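Local coordinates for conserved domain protein (Porphyromonas gingivalis, PDB 3PNN) that probably acts as a glycosyltransferase, forming glycosidic linkages on an alpha/beta/alpha Rossmann-like fold, at residues Arg97-Gly102 and Lys244-Ile249; Met109-Ile114 and Tyr224-Glu229; Glu133-Lys138 and Cys150-Arg155. All coordinates share one frame; numbering follows the deposited sequence.

Contact 1: Arg97-Gly102 and Lys244-Ile249; sequences REKPWG and KSEFFI
The R97 guanidinium is the tight centre of this meeting of two loops. CG lies anti to the backbone N (chi1 -177°) and the chain bends at chi2, so the flat group turns back across its own loop. NE and NH2 grip K99 O side-on. R97 NE lies 2.7 Å from K99 O, on a lone pair, while NH2 approaches from above the carbonyl plane. The far end of the group serves the other loop. R97 NH2 donates a nearly straight bond (163°) to S245 O at 2.7 Å, and R97 NH1 donates to S245 OG at 3.2 Å. These acceptors lie close to the guanidinium plane, which fixes its rotation. Over one face, W101 CZ3 stands 3.2 Å above the plane. S245 OG also bonds H239 O, and W101 NE1 bonds L84 O. Further along, F247 N donates to W101 O at 2.8 Å. G102 C then packs 3.4 Å from F247 O, where there is no room for a CB, and its phi of 126° also suits glycine. G102 and F248 are the N-cap residues of helices 103-108 and 249-259, so the paired loops bring two helix starts together. The side towards K99 and E246 is looser. Both residues are partly exposed. The extended K99 chain crosses E246 at about a right angle, and K99 NZ makes a salt bridge to E246 OE2 at 3.6 Å. The other carboxylate oxygen uses solvent: one water donates to both E246 OE1 and P100 O.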
ATOM      1  N   ARG A  97      -7.355  12.035 -21.372  1.00 71.05           N
ATOM      2  CA  ARG A  97      -6.977  11.286 -20.174  1.00 64.40           C
ATOM      3  C   ARG A  97      -8.142  11.054 -19.205  1.00 57.66           C
ATOM      4  O   ARG A  97      -8.844  11.990 -18.816  1.00 56.56           O
ATOM      5  CB  ARG A  97      -5.821  11.981 -19.450  1.00 59.20           C
ATOM      6  CG  ARG A  97      -5.318  11.219 -18.232  1.00 56.61           C
ATOM      7  CD  ARG A  97      -4.275  10.174 -18.599  1.00 53.27           C
ATOM      8  NE  ARG A  97      -4.038   9.253 -17.489  1.00 45.73           N
ATOM      9  CZ  ARG A  97      -2.941   8.512 -17.340  1.00 43.73           C
ATOM     10  NH1 ARG A  97      -1.954   8.580 -18.228  1.00 44.98           N
ATOM     11  NH2 ARG A  97      -2.833   7.705 -16.295  1.00 46.12           N
ATOM     12  N   GLU A  98      -8.338   9.797 -18.815  1.00 56.62           N
ATOM     13  CA  GLU A  98      -9.368   9.448 -17.843  1.00 61.19           C
ATOM     14  C   GLU A  98      -8.819   8.558 -16.725  1.00 50.49           C
ATOM     15  O   GLU A  98      -9.306   8.597 -15.597  1.00 49.45           O
ATOM     16  CB  GLU A  98     -10.560   8.775 -18.530  1.00 73.61           C
ATOM     17  CG  GLU A  98     -10.191   7.580 -19.399  1.00 87.25           C
ATOM     18  CD  GLU A  98     -11.287   7.218 -20.392  1.00 97.16           C
ATOM     19  OE1 GLU A  98     -12.446   7.649 -20.193  1.00 94.60           O
ATOM     20  OE2 GLU A  98     -10.988   6.501 -21.375  1.00100.74           O
ATOM     21  N   LYS A  99      -7.806   7.761 -17.046  1.00 41.24           N
ATOM     22  CA  LYS A  99      -7.203   6.857 -16.080  1.00 45.13           C
ATOM     23  C   LYS A  99      -6.381   7.622 -15.038  1.00 41.18           C
ATOM     24  O   LYS A  99      -5.569   8.476 -15.390  1.00 44.32           O
ATOM     25  CB  LYS A  99      -6.317   5.850 -16.809  1.00 51.37           C
ATOM     26  CG  LYS A  99      -5.613   4.868 -15.896  1.00 52.56           C
ATOM     27  CD  LYS A  99      -4.962   3.769 -16.715  1.00 65.64           C
ATOM     28  CE  LYS A  99      -4.528   2.608 -15.843  1.00 72.44           C
ATOM     29  NZ  LYS A  99      -4.282   1.387 -16.661  1.00 82.19           N
ATOM     30  N   PRO A 100      -6.604   7.331 -13.747  1.00 38.82           N
ATOM     31  CA  PRO A 100      -5.846   7.998 -12.682  1.00 40.49           C
ATOM     32  C   PRO A 100      -4.343   7.806 -12.850  1.00 43.16           C
ATOM     33  O   PRO A 100      -3.899   6.775 -13.362  1.00 41.53           O
ATOM     34  CB  PRO A 100      -6.333   7.303 -11.407  1.00 35.57           C
ATOM     35  CG  PRO A 100      -7.744   6.855 -11.755  1.00 42.98           C
ATOM     36  CD  PRO A 100      -7.694   6.491 -13.223  1.00 38.37           C
ATOM     37  N   TRP A 101      -3.574   8.787 -12.394  1.00 42.32           N
ATOM     38  CA  TRP A 101      -2.134   8.822 -12.642  1.00 39.75           C
ATOM     39  C   TRP A 101      -1.310   7.730 -11.971  1.00 35.52           C
ATOM     40  O   TRP A 101      -0.178   7.481 -12.386  1.00 39.89           O
ATOM     41  CB  TRP A 101      -1.569  10.194 -12.288  1.00 36.35           C
ATOM     42  CG  TRP A 101      -2.059  11.272 -13.194  1.00 32.07           C
ATOM     43  CD1 TRP A 101      -2.906  12.291 -12.868  1.00 39.90           C
ATOM     44  CD2 TRP A 101      -1.733  11.451 -14.585  1.00 38.73           C
ATOM     45  NE1 TRP A 101      -3.129  13.089 -13.963  1.00 42.05           N
ATOM     46  CE2 TRP A 101      -2.420  12.598 -15.029  1.00 42.95           C
ATOM     47  CE3 TRP A 101      -0.931  10.752 -15.493  1.00 39.74           C
ATOM     48  CZ2 TRP A 101      -2.335  13.063 -16.346  1.00 46.89           C
ATOM     49  CZ3 TRP A 101      -0.837  11.220 -16.802  1.00 43.98           C
ATOM     50  CH2 TRP A 101      -1.537  12.364 -17.215  1.00 47.45           C
ATOM     51  N   GLY A 102      -1.847   7.093 -10.929  1.00 32.55           N
ATOM     52  CA  GLY A 102      -1.159   5.969 -10.309  1.00 30.79           C
ATOM     53  C   GLY A 102      -0.940   6.107  -8.807  1.00 29.32           C
ATOM     54  O   GLY A 102      -1.165   7.176  -8.241  1.00 32.10           O
ATOM     55  N   LYS A 244      -2.596   5.467 -20.822  1.00 56.91           N
ATOM     56  CA  LYS A 244      -2.647   4.518 -19.707  1.00 56.95           C
ATOM     57  C   LYS A 244      -1.368   4.443 -18.860  1.00 54.55           C
ATOM     58  O   LYS A 244      -1.211   3.536 -18.034  1.00 49.20           O
ATOM     59  CB  LYS A 244      -3.029   3.129 -20.226  1.00 65.13           C
ATOM     60  CG  LYS A 244      -4.217   3.154 -21.180  1.00 75.30           C
ATOM     61  CD  LYS A 244      -4.581   1.773 -21.698  1.00 83.61           C
ATOM     62  CE  LYS A 244      -5.516   1.044 -20.747  1.00 86.97           C
ATOM     63  NZ  LYS A 244      -6.161  -0.131 -21.404  1.00 88.14           N
ATOM     64  N   SER A 245      -0.461   5.395 -19.053  1.00 48.70           N
ATOM     65  CA  SER A 245       0.778   5.421 -18.279  1.00 47.07           C
ATOM     66  C   SER A 245       0.474   5.643 -16.798  1.00 48.17           C
ATOM     67  O   SER A 245      -0.489   6.335 -16.462  1.00 44.03           O
ATOM     68  CB  SER A 245       1.714   6.510 -18.801  1.00 43.08           C
ATOM     69  OG  SER A 245       1.057   7.766 -18.843  1.00 48.22           O
ATOM     70  N   GLU A 246       1.289   5.052 -15.922  1.00 44.94           N
ATOM     71  CA  GLU A 246       1.063   5.135 -14.477  1.00 41.19           C
ATOM     72  C   GLU A 246       2.348   5.375 -13.701  1.00 38.42           C
ATOM     73  O   GLU A 246       3.406   4.850 -14.049  1.00 46.57           O
ATOM     74  CB  GLU A 246       0.399   3.866 -13.947  1.00 40.61           C
ATOM     75  CG  GLU A 246      -1.077   3.744 -14.289  1.00 56.39           C
ATOM     76  CD  GLU A 246      -1.694   2.498 -13.682  1.00 62.31           C
ATOM     77  OE1 GLU A 246      -2.283   2.598 -12.581  1.00 63.30           O
ATOM     78  OE2 GLU A 246      -1.574   1.418 -14.300  1.00 62.06           O
ATOM     79  N   PHE A 247       2.225   6.157 -12.634  1.00 37.94           N
ATOM     80  CA  PHE A 247       3.349   6.557 -11.787  1.00 34.07           C
ATOM     81  C   PHE A 247       3.234   5.793 -10.479  1.00 34.46           C
ATOM     82  O   PHE A 247       2.408   6.139  -9.626  1.00 34.78           O
ATOM     83  CB  PHE A 247       3.246   8.070 -11.559  1.00 36.08           C
ATOM     84  CG  PHE A 247       4.416   8.683 -10.834  1.00 33.80           C
ATOM     85  CD1 PHE A 247       5.700   8.594 -11.349  1.00 33.49           C
ATOM     86  CD2 PHE A 247       4.214   9.411  -9.668  1.00 36.95           C
ATOM     87  CE1 PHE A 247       6.779   9.186 -10.694  1.00 33.36           C
ATOM     88  CE2 PHE A 247       5.287  10.012  -9.007  1.00 31.28           C
ATOM     89  CZ  PHE A 247       6.569   9.896  -9.518  1.00 34.43           C
ATOM     90  N   PHE A 248       4.053   4.747 -10.333  1.00 36.09           N
ATOM     91  CA  PHE A 248       3.928   3.761  -9.249  1.00 36.78           C
ATOM     92  C   PHE A 248       4.975   3.942  -8.158  1.00 31.24           C
ATOM     93  O   PHE A 248       6.105   4.332  -8.443  1.00 32.93           O
ATOM     94  CB  PHE A 248       4.115   2.346  -9.802  1.00 40.84           C
ATOM     95  CG  PHE A 248       2.996   1.878 -10.682  1.00 50.93           C
ATOM     96  CD1 PHE A 248       1.723   1.700 -10.169  1.00 60.48           C
ATOM     97  CD2 PHE A 248       3.228   1.586 -12.014  1.00 54.34           C
ATOM     98  CE1 PHE A 248       0.691   1.258 -10.974  1.00 63.85           C
ATOM     99  CE2 PHE A 248       2.200   1.142 -12.828  1.00 62.66           C
ATOM    100  CZ  PHE A 248       0.931   0.977 -12.305  1.00 61.78           C
ATOM    101  N   ILE A 249       4.621   3.589  -6.922  1.00 28.28           N
ATOM    102  CA  ILE A 249       5.566   3.714  -5.812  1.00 29.47           C
ATOM    103  C   ILE A 249       6.888   2.928  -6.009  1.00 33.39           C
ATOM    104  O   ILE A 249       7.983   3.494  -5.842  1.00 30.63           O
ATOM    105  CB  ILE A 249       4.909   3.327  -4.485  1.00 31.51           C
ATOM    106  CG1 ILE A 249       3.752   4.283  -4.172  1.00 32.52           C
ATOM    107  CG2 ILE A 249       5.942   3.305  -3.357  1.00 29.12           C
ATOM    108  CD1 ILE A 249       2.886   3.802  -3.004  1.00 34.16           C
TER
HETATM  109  O   HOH W   1      -4.185   4.435 -12.062  1.00 50.45           O

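Contact 2: Met109-Ile114 and Tyr224-Glu229; sequences MGRDAI and YFDYSE
F225 offers a ring face to the backbone of the 109-114 turn. R111 CA lies 3.6 Å from the centroid of the F225 ring and only 4° off the normal, so its CH-pi contact falls over the ring centre. R111 CB continues over the same ring, 3.7 Å from F225 CG. At the tip of the ring, F225 CZ meets I114 CB at 4.0 Å and G110 O at 3.7 Å. The turn is held in shape by a backbone bond from I114 N to G110 O.

Beyond CB, the R111 chain bends at chi2 and chi3 and carries its guanidinium to two acids one helical turn apart. E229 has CG anti to the backbone N and bends at chi2. Its OE1 sits 2.7 Å from R111 NH1 in a salt bridge, but the hydrogen bond is weak, its N-H pointing well off the oxygen (124°). D226 is more distant. Its carboxylate is turned 34° from the guanidinium, and D226 OD1 lies at the edge of that group, 3.6 Å from R111 NH2, a long salt bridge. R111, D226 and E229 thus form a salt-bridge network around one partly exposed arginine.

The turn links helix 103-108 to strand 118-122. I114 packs on T7 and F9 of strand 7-11, while the F225 ring also meets the parallel ring of F118, and Y224 turns to helix 249-259.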
HETATM    1  N   MSE A 109      -0.790  13.354  -2.949  1.00 27.62           N
HETATM    2  CA  MSE A 109      -1.941  14.117  -2.443  1.00 24.56           C
HETATM    3  C   MSE A 109      -1.846  14.393  -0.927  1.00 31.10           C
HETATM    4  O   MSE A 109      -2.491  15.321  -0.413  1.00 28.21           O
HETATM    5  CB  MSE A 109      -3.260  13.398  -2.760  1.00 26.61           C
HETATM    6  CG  MSE A 109      -3.505  13.174  -4.267  1.00 27.80           C
HETATM    7 SE   MSE A 109      -3.594  14.782  -5.362  0.70 33.25          SE
HETATM    8  CE  MSE A 109      -1.706  14.816  -5.903  1.00 28.96           C
ATOM      9  N   GLY A 110      -1.045  13.594  -0.223  1.00 24.69           N
ATOM     10  CA  GLY A 110      -0.876  13.753   1.215  1.00 28.05           C
ATOM     11  C   GLY A 110       0.210  14.742   1.639  1.00 30.39           C
ATOM     12  O   GLY A 110       0.456  14.936   2.826  1.00 28.78           O
ATOM     13  N   ARG A 111       0.833  15.401   0.674  1.00 27.21           N
ATOM     14  CA  ARG A 111       2.046  16.177   0.941  1.00 28.74           C
ATOM     15  C   ARG A 111       1.876  17.347   1.924  1.00 35.72           C
ATOM     16  O   ARG A 111       2.782  17.643   2.694  1.00 35.80           O
ATOM     17  CB  ARG A 111       2.656  16.680  -0.373  1.00 33.61           C
ATOM     18  CG  ARG A 111       2.704  18.181  -0.465  1.00 54.68           C
ATOM     19  CD  ARG A 111       3.910  18.637  -1.248  1.00 60.41           C
ATOM     20  NE  ARG A 111       3.655  18.577  -2.676  1.00 62.44           N
ATOM     21  CZ  ARG A 111       4.602  18.386  -3.586  1.00 74.73           C
ATOM     22  NH1 ARG A 111       4.286  18.346  -4.873  1.00 75.94           N
ATOM     23  NH2 ARG A 111       5.863  18.222  -3.204  1.00 72.08           N
ATOM     24  N   ASP A 112       0.734  18.025   1.895  1.00 29.68           N
ATOM     25  CA  ASP A 112       0.522  19.141   2.827  1.00 33.21           C
ATOM     26  C   ASP A 112      -0.009  18.688   4.192  1.00 40.04           C
ATOM     27  O   ASP A 112       0.236  19.342   5.212  1.00 37.70           O
ATOM     28  CB  ASP A 112      -0.404  20.194   2.205  1.00 39.12           C
ATOM     29  CG  ASP A 112       0.228  20.889   1.001  1.00 48.46           C
ATOM     30  OD1 ASP A 112       1.449  21.154   1.029  1.00 50.53           O
ATOM     31  OD2 ASP A 112      -0.497  21.165   0.025  1.00 61.21           O
ATOM     32  N   ALA A 113      -0.708  17.557   4.215  1.00 29.94           N
ATOM     33  CA  ALA A 113      -1.331  17.062   5.436  1.00 29.48           C
ATOM     34  C   ALA A 113      -0.358  16.276   6.315  1.00 35.56           C
ATOM     35  O   ALA A 113      -0.547  16.198   7.513  1.00 32.64           O
ATOM     36  CB  ALA A 113      -2.534  16.191   5.111  1.00 29.45           C
ATOM     37  N   ILE A 114       0.672  15.685   5.719  1.00 24.74           N
ATOM     38  CA  ILE A 114       1.531  14.778   6.473  1.00 25.32           C
ATOM     39  C   ILE A 114       2.902  15.419   6.665  1.00 29.20           C
ATOM     40  O   ILE A 114       3.622  15.654   5.702  1.00 29.60           O
ATOM     41  CB  ILE A 114       1.647  13.429   5.753  1.00 29.33           C
ATOM     42  CG1 ILE A 114       0.249  12.798   5.662  1.00 32.36           C
ATOM     43  CG2 ILE A 114       2.650  12.522   6.475  1.00 26.27           C
ATOM     44  CD1 ILE A 114       0.147  11.554   4.788  1.00 32.56           C
ATOM     45  N   TYR A 224      10.127  12.426   1.057  1.00 23.85           N
ATOM     46  CA  TYR A 224       9.676  11.525   0.003  1.00 25.15           C
ATOM     47  C   TYR A 224       8.703  12.227  -0.945  1.00 28.35           C
ATOM     48  O   TYR A 224       8.697  11.967  -2.145  1.00 24.80           O
ATOM     49  CB  TYR A 224       9.032  10.246   0.584  1.00 25.81           C
ATOM     50  CG  TYR A 224       8.663   9.256  -0.517  1.00 27.78           C
ATOM     51  CD1 TYR A 224       9.655   8.554  -1.195  1.00 27.09           C
ATOM     52  CD2 TYR A 224       7.337   9.039  -0.885  1.00 28.73           C
ATOM     53  CE1 TYR A 224       9.343   7.659  -2.213  1.00 25.29           C
ATOM     54  CE2 TYR A 224       7.007   8.133  -1.921  1.00 30.16           C
ATOM     55  CZ  TYR A 224       8.021   7.447  -2.559  1.00 29.28           C
ATOM     56  OH  TYR A 224       7.744   6.558  -3.571  1.00 31.96           O
ATOM     57  N   PHE A 225       7.867  13.119  -0.422  1.00 27.49           N
ATOM     58  CA  PHE A 225       6.969  13.861  -1.314  1.00 25.95           C
ATOM     59  C   PHE A 225       7.747  14.699  -2.326  1.00 28.31           C
ATOM     60  O   PHE A 225       7.354  14.819  -3.489  1.00 30.13           O
ATOM     61  CB  PHE A 225       6.020  14.775  -0.532  1.00 27.46           C
ATOM     62  CG  PHE A 225       5.112  14.048   0.427  1.00 24.85           C
ATOM     63  CD1 PHE A 225       4.160  13.143  -0.035  1.00 24.37           C
ATOM     64  CD2 PHE A 225       5.179  14.309   1.790  1.00 23.75           C
ATOM     65  CE1 PHE A 225       3.310  12.479   0.856  1.00 30.28           C
ATOM     66  CE2 PHE A 225       4.335  13.660   2.684  1.00 25.16           C
ATOM     67  CZ  PHE A 225       3.391  12.735   2.217  1.00 26.31           C
ATOM     68  N   ASP A 226       8.835  15.309  -1.877  1.00 27.40           N
ATOM     69  CA  ASP A 226       9.635  16.169  -2.751  1.00 27.67           C
ATOM     70  C   ASP A 226      10.348  15.366  -3.835  1.00 28.03           C
ATOM     71  O   ASP A 226      10.390  15.782  -5.001  1.00 28.99           O
ATOM     72  CB  ASP A 226      10.674  16.956  -1.941  1.00 31.63           C
ATOM     73  CG  ASP A 226      10.037  17.963  -0.997  1.00 48.41           C
ATOM     74  OD1 ASP A 226       8.958  18.503  -1.330  1.00 46.94           O
ATOM     75  OD2 ASP A 226      10.607  18.206   0.087  1.00 51.74           O
ATOM     76  N   TYR A 227      10.925  14.229  -3.452  1.00 27.13           N
ATOM     77  CA  TYR A 227      11.574  13.379  -4.445  1.00 28.19           C
ATOM     78  C   TYR A 227      10.529  12.874  -5.440  1.00 27.60           C
ATOM     79  O   TYR A 227      10.791  12.803  -6.645  1.00 28.48           O
ATOM     80  CB  TYR A 227      12.293  12.198  -3.786  1.00 29.46           C
ATOM     81  CG  TYR A 227      13.513  12.592  -2.976  1.00 28.93           C
ATOM     82  CD1 TYR A 227      14.502  13.424  -3.513  1.00 30.66           C
ATOM     83  CD2 TYR A 227      13.679  12.129  -1.677  1.00 28.28           C
ATOM     84  CE1 TYR A 227      15.622  13.784  -2.756  1.00 31.76           C
ATOM     85  CE2 TYR A 227      14.793  12.479  -0.919  1.00 30.35           C
ATOM     86  CZ  TYR A 227      15.753  13.302  -1.460  1.00 30.35           C
ATOM     87  OH  TYR A 227      16.861  13.636  -0.698  1.00 31.28           O
ATOM     88  N   SER A 228       9.348  12.524  -4.935  1.00 27.14           N
ATOM     89  CA  SER A 228       8.278  12.033  -5.812  1.00 26.74           C
ATOM     90  C   SER A 228       7.834  13.105  -6.783  1.00 28.97           C
ATOM     91  O   SER A 228       7.504  12.810  -7.930  1.00 32.90           O
ATOM     92  CB  SER A 228       7.048  11.584  -5.021  1.00 25.88           C
ATOM     93  OG  SER A 228       7.320  10.452  -4.205  1.00 31.99           O
ATOM     94  N   GLU A 229       7.764  14.348  -6.320  1.00 28.33           N
ATOM     95  CA  GLU A 229       7.380  15.444  -7.228  1.00 33.24           C
ATOM     96  C   GLU A 229       8.420  15.614  -8.339  1.00 35.97           C
ATOM     97  O   GLU A 229       8.087  15.842  -9.508  1.00 32.36           O
ATOM     98  CB  GLU A 229       7.206  16.749  -6.452  1.00 36.97           C
ATOM     99  CG  GLU A 229       7.028  17.992  -7.318  1.00 56.81           C
ATOM    100  CD  GLU A 229       5.572  18.347  -7.567  1.00 79.56           C
ATOM    101  OE1 GLU A 229       4.692  17.481  -7.353  1.00 86.15           O
ATOM    102  OE2 GLU A 229       5.308  19.501  -7.975  1.00 86.73           O
TER

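Contact 3: Glu133-Lys138 and Cys150-Arg155; sequences EVLARK and CMVGYR
C150 opens the contact from the strand side. Its SG takes the crowded position between the backbone N and the carbonyl carbon (chi1 65°), and this aims the sulfur at the helix. There it sits between two residues almost a turn apart. C150 SG is 3.4 Å from L135 CD1, a close apolar contact, and 3.6 Å from K138 CG. K138 touches with the root of its chain. The chain then bends at chi2, and its NZ leaves for a salt bridge with E265 of strand 263-268.

M151, a selenomethionine, points away from the helix and packs on W218 and V264.

V152 points back toward the helix. It works through one branch: V152 CG2 is 4.0 Å from L135 CB and 4.0 Å from V134 CG2. The V134 and V152 side chains cross obliquely. L135 therefore meets both inward residues of the strand, C150 with the end of its chain and V152 with CB.

The axes of 133-138 and 150-155 come within 8.8 Å and run nearly antiparallel, at 161°. They belong to helix 129-140 and to strand 148-155, which follows it in the chain. The strand has 217-220 antiparallel on one side and 263-268 parallel on the other. A helix packed on strands of both directions is consistent with the Rossmann-like fold of a GT-A-type glycosyltransferase.

From G153 on, the strand leaves the 133-138 segment, and G153 stays bonded to L267 of strand 263-268 through its backbone.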
ATOM      1  N   GLU A 133       3.360  -3.287  13.941  1.00 22.66           N
ATOM      2  CA  GLU A 133       4.295  -3.109  15.059  1.00 23.56           C
ATOM      3  C   GLU A 133       5.723  -2.805  14.621  1.00 25.71           C
ATOM      4  O   GLU A 133       6.348  -1.879  15.142  1.00 22.42           O
ATOM      5  CB  GLU A 133       4.290  -4.334  15.995  1.00 20.60           C
ATOM      6  CG  GLU A 133       2.936  -4.515  16.705  1.00 25.72           C
ATOM      7  CD  GLU A 133       2.872  -5.801  17.525  1.00 38.99           C
ATOM      8  OE1 GLU A 133       3.470  -6.825  17.117  1.00 38.10           O
ATOM      9  OE2 GLU A 133       2.211  -5.783  18.578  1.00 37.43           O
ATOM     10  N   VAL A 134       6.256  -3.574  13.677  1.00 22.25           N
ATOM     11  CA  VAL A 134       7.638  -3.311  13.258  1.00 24.11           C
ATOM     12  C   VAL A 134       7.720  -1.976  12.519  1.00 24.97           C
ATOM     13  O   VAL A 134       8.710  -1.242  12.633  1.00 24.00           O
ATOM     14  CB  VAL A 134       8.233  -4.447  12.379  1.00 26.60           C
ATOM     15  CG1 VAL A 134       8.305  -5.759  13.191  1.00 26.71           C
ATOM     16  CG2 VAL A 134       7.436  -4.623  11.083  1.00 26.58           C
ATOM     17  N   LEU A 135       6.667  -1.649  11.779  1.00 21.16           N
ATOM     18  CA  LEU A 135       6.665  -0.404  11.000  1.00 21.42           C
ATOM     19  C   LEU A 135       6.609   0.829  11.897  1.00 24.35           C
ATOM     20  O   LEU A 135       7.373   1.797  11.717  1.00 22.24           O
ATOM     21  CB  LEU A 135       5.495  -0.405  10.015  1.00 19.77           C
ATOM     22  CG  LEU A 135       5.376   0.736   8.997  1.00 23.75           C
ATOM     23  CD1 LEU A 135       6.679   0.915   8.244  1.00 24.02           C
ATOM     24  CD2 LEU A 135       4.230   0.375   8.056  1.00 22.15           C
ATOM     25  N   ALA A 136       5.702   0.803  12.867  1.00 24.27           N
ATOM     26  CA  ALA A 136       5.601   1.916  13.797  1.00 25.97           C
ATOM     27  C   ALA A 136       6.926   2.112  14.542  1.00 29.62           C
ATOM     28  O   ALA A 136       7.398   3.239  14.715  1.00 24.51           O
ATOM     29  CB  ALA A 136       4.448   1.686  14.786  1.00 25.47           C
ATOM     30  N   ARG A 137       7.525   1.016  15.002  1.00 25.44           N
ATOM     31  CA  ARG A 137       8.780   1.130  15.731  1.00 24.30           C
ATOM     32  C   ARG A 137       9.862   1.796  14.871  1.00 24.41           C
ATOM     33  O   ARG A 137      10.592   2.668  15.339  1.00 26.28           O
ATOM     34  CB  ARG A 137       9.269  -0.237  16.216  1.00 26.17           C
ATOM     35  CG  ARG A 137      10.553  -0.136  17.024  1.00 29.77           C
ATOM     36  CD  ARG A 137      10.946  -1.462  17.653  1.00 28.84           C
ATOM     37  NE  ARG A 137      11.279  -2.483  16.663  1.00 30.62           N
ATOM     38  CZ  ARG A 137      11.690  -3.711  16.988  1.00 37.72           C
ATOM     39  NH1 ARG A 137      11.821  -4.049  18.263  1.00 31.72           N
ATOM     40  NH2 ARG A 137      11.989  -4.592  16.050  1.00 35.99           N
ATOM     41  N   LYS A 138       9.984   1.368  13.621  1.00 22.62           N
ATOM     42  CA  LYS A 138      10.993   1.938  12.731  1.00 22.28           C
ATOM     43  C   LYS A 138      10.716   3.422  12.436  1.00 24.48           C
ATOM     44  O   LYS A 138      11.639   4.246  12.454  1.00 23.84           O
ATOM     45  CB  LYS A 138      11.080   1.124  11.431  1.00 25.20           C
ATOM     46  CG  LYS A 138      12.033   1.697  10.362  1.00 25.35           C
ATOM     47  CD  LYS A 138      13.507   1.552  10.734  1.00 26.78           C
ATOM     48  CE  LYS A 138      14.372   2.154   9.600  1.00 31.37           C
ATOM     49  NZ  LYS A 138      15.828   1.897   9.811  1.00 35.52           N
ATOM     50  N   CYS A 150      11.723   2.631   4.872  1.00 25.95           N
ATOM     51  CA  CYS A 150      11.611   1.203   5.153  1.00 24.96           C
ATOM     52  C   CYS A 150      10.436   0.571   4.404  1.00 26.82           C
ATOM     53  O   CYS A 150       9.590   1.258   3.815  1.00 25.63           O
ATOM     54  CB  CYS A 150      11.482   0.954   6.660  1.00 26.12           C
ATOM     55  SG  CYS A 150       9.937   1.625   7.393  1.00 28.64           S
HETATM   56  N   MSE A 151      10.397  -0.754   4.395  1.00 26.17           N
HETATM   57  CA  MSE A 151       9.222  -1.457   3.896  1.00 26.16           C
HETATM   58  C   MSE A 151       9.084  -2.731   4.689  1.00 22.39           C
HETATM   59  O   MSE A 151      10.072  -3.243   5.206  1.00 23.72           O
HETATM   60  CB  MSE A 151       9.297  -1.781   2.392  1.00 32.20           C
HETATM   61  CG  MSE A 151      10.444  -2.656   1.932  1.00 30.59           C
HETATM   62 SE   MSE A 151      10.044  -3.580   0.201  0.70 36.46          SE
HETATM   63  CE  MSE A 151       9.551  -5.324   0.944  1.00 39.01           C
ATOM     64  N   VAL A 152       7.857  -3.226   4.793  1.00 23.38           N
ATOM     65  CA  VAL A 152       7.624  -4.455   5.538  1.00 22.56           C
ATOM     66  C   VAL A 152       7.614  -5.569   4.508  1.00 26.97           C
ATOM     67  O   VAL A 152       6.784  -5.590   3.596  1.00 29.45           O
ATOM     68  CB  VAL A 152       6.317  -4.403   6.336  1.00 26.16           C
ATOM     69  CG1 VAL A 152       6.042  -5.775   7.009  1.00 26.38           C
ATOM     70  CG2 VAL A 152       6.400  -3.305   7.408  1.00 25.41           C
ATOM     71  N   GLY A 153       8.590  -6.461   4.616  1.00 25.25           N
ATOM     72  CA  GLY A 153       8.712  -7.544   3.662  1.00 27.65           C
ATOM     73  C   GLY A 153       7.837  -8.729   4.031  1.00 27.90           C
ATOM     74  O   GLY A 153       7.652  -9.031   5.215  1.00 27.72           O
ATOM     75  N   TYR A 154       7.291  -9.381   3.010  1.00 24.35           N
ATOM     76  CA  TYR A 154       6.604 -10.662   3.148  1.00 24.72           C
ATOM     77  C   TYR A 154       7.328 -11.707   2.290  1.00 29.28           C
ATOM     78  O   TYR A 154       8.172 -11.350   1.473  1.00 32.94           O
ATOM     79  CB  TYR A 154       5.141 -10.511   2.739  1.00 25.58           C
ATOM     80  CG  TYR A 154       4.390  -9.644   3.729  1.00 25.38           C
ATOM     81  CD1 TYR A 154       3.730 -10.219   4.816  1.00 27.03           C
ATOM     82  CD2 TYR A 154       4.399  -8.253   3.614  1.00 25.49           C
ATOM     83  CE1 TYR A 154       3.063  -9.439   5.747  1.00 24.84           C
ATOM     84  CE2 TYR A 154       3.740  -7.458   4.550  1.00 28.89           C
ATOM     85  CZ  TYR A 154       3.070  -8.057   5.608  1.00 29.16           C
ATOM     86  OH  TYR A 154       2.421  -7.272   6.543  1.00 26.23           O
ATOM     87  N   ARG A 155       7.018 -12.989   2.484  1.00 26.66           N
ATOM     88  CA  ARG A 155       7.650 -14.043   1.684  1.00 30.25           C
ATOM     89  C   ARG A 155       6.705 -14.457   0.553  1.00 25.93           C
ATOM     90  O   ARG A 155       5.537 -14.731   0.790  1.00 29.68           O
ATOM     91  CB  ARG A 155       8.023 -15.253   2.557  1.00 29.74           C
ATOM     92  CG  ARG A 155       9.193 -14.992   3.531  1.00 32.92           C
ATOM     93  CD  ARG A 155       8.741 -14.556   4.932  1.00 35.03           C
ATOM     94  NE  ARG A 155       9.891 -14.294   5.812  1.00 35.81           N
ATOM     95  CZ  ARG A 155      10.610 -15.248   6.406  1.00 37.87           C
ATOM     96  NH1 ARG A 155      10.290 -16.525   6.224  1.00 35.56           N
ATOM     97  NH2 ARG A 155      11.643 -14.931   7.186  1.00 32.37           N
TER

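In the fold
From the N terminus, strands 7-11, 50-55 and 77-81 come before any of the contacts. The chain then enters 97-102, helix 103-108 and the turn 109-114, which open contacts 1 and 2. Strand 118-122 leads to helix 129-140, and contact 3 closes first, a short loop back to strand 148-155. Contact 2 closes next, on helix 223-239, and contact 1 last, in the loop that runs into helix 249-259. The three loops are nested and none cross. Contacts 1 and 2 touch, F247 CZ lying 3.4 Å from S228 O, and join the segments flanking helix 103-108 to helix 223-239 and to the loop leading into helix 249-259. Contact 3 lies across the chain's centre from contact 1.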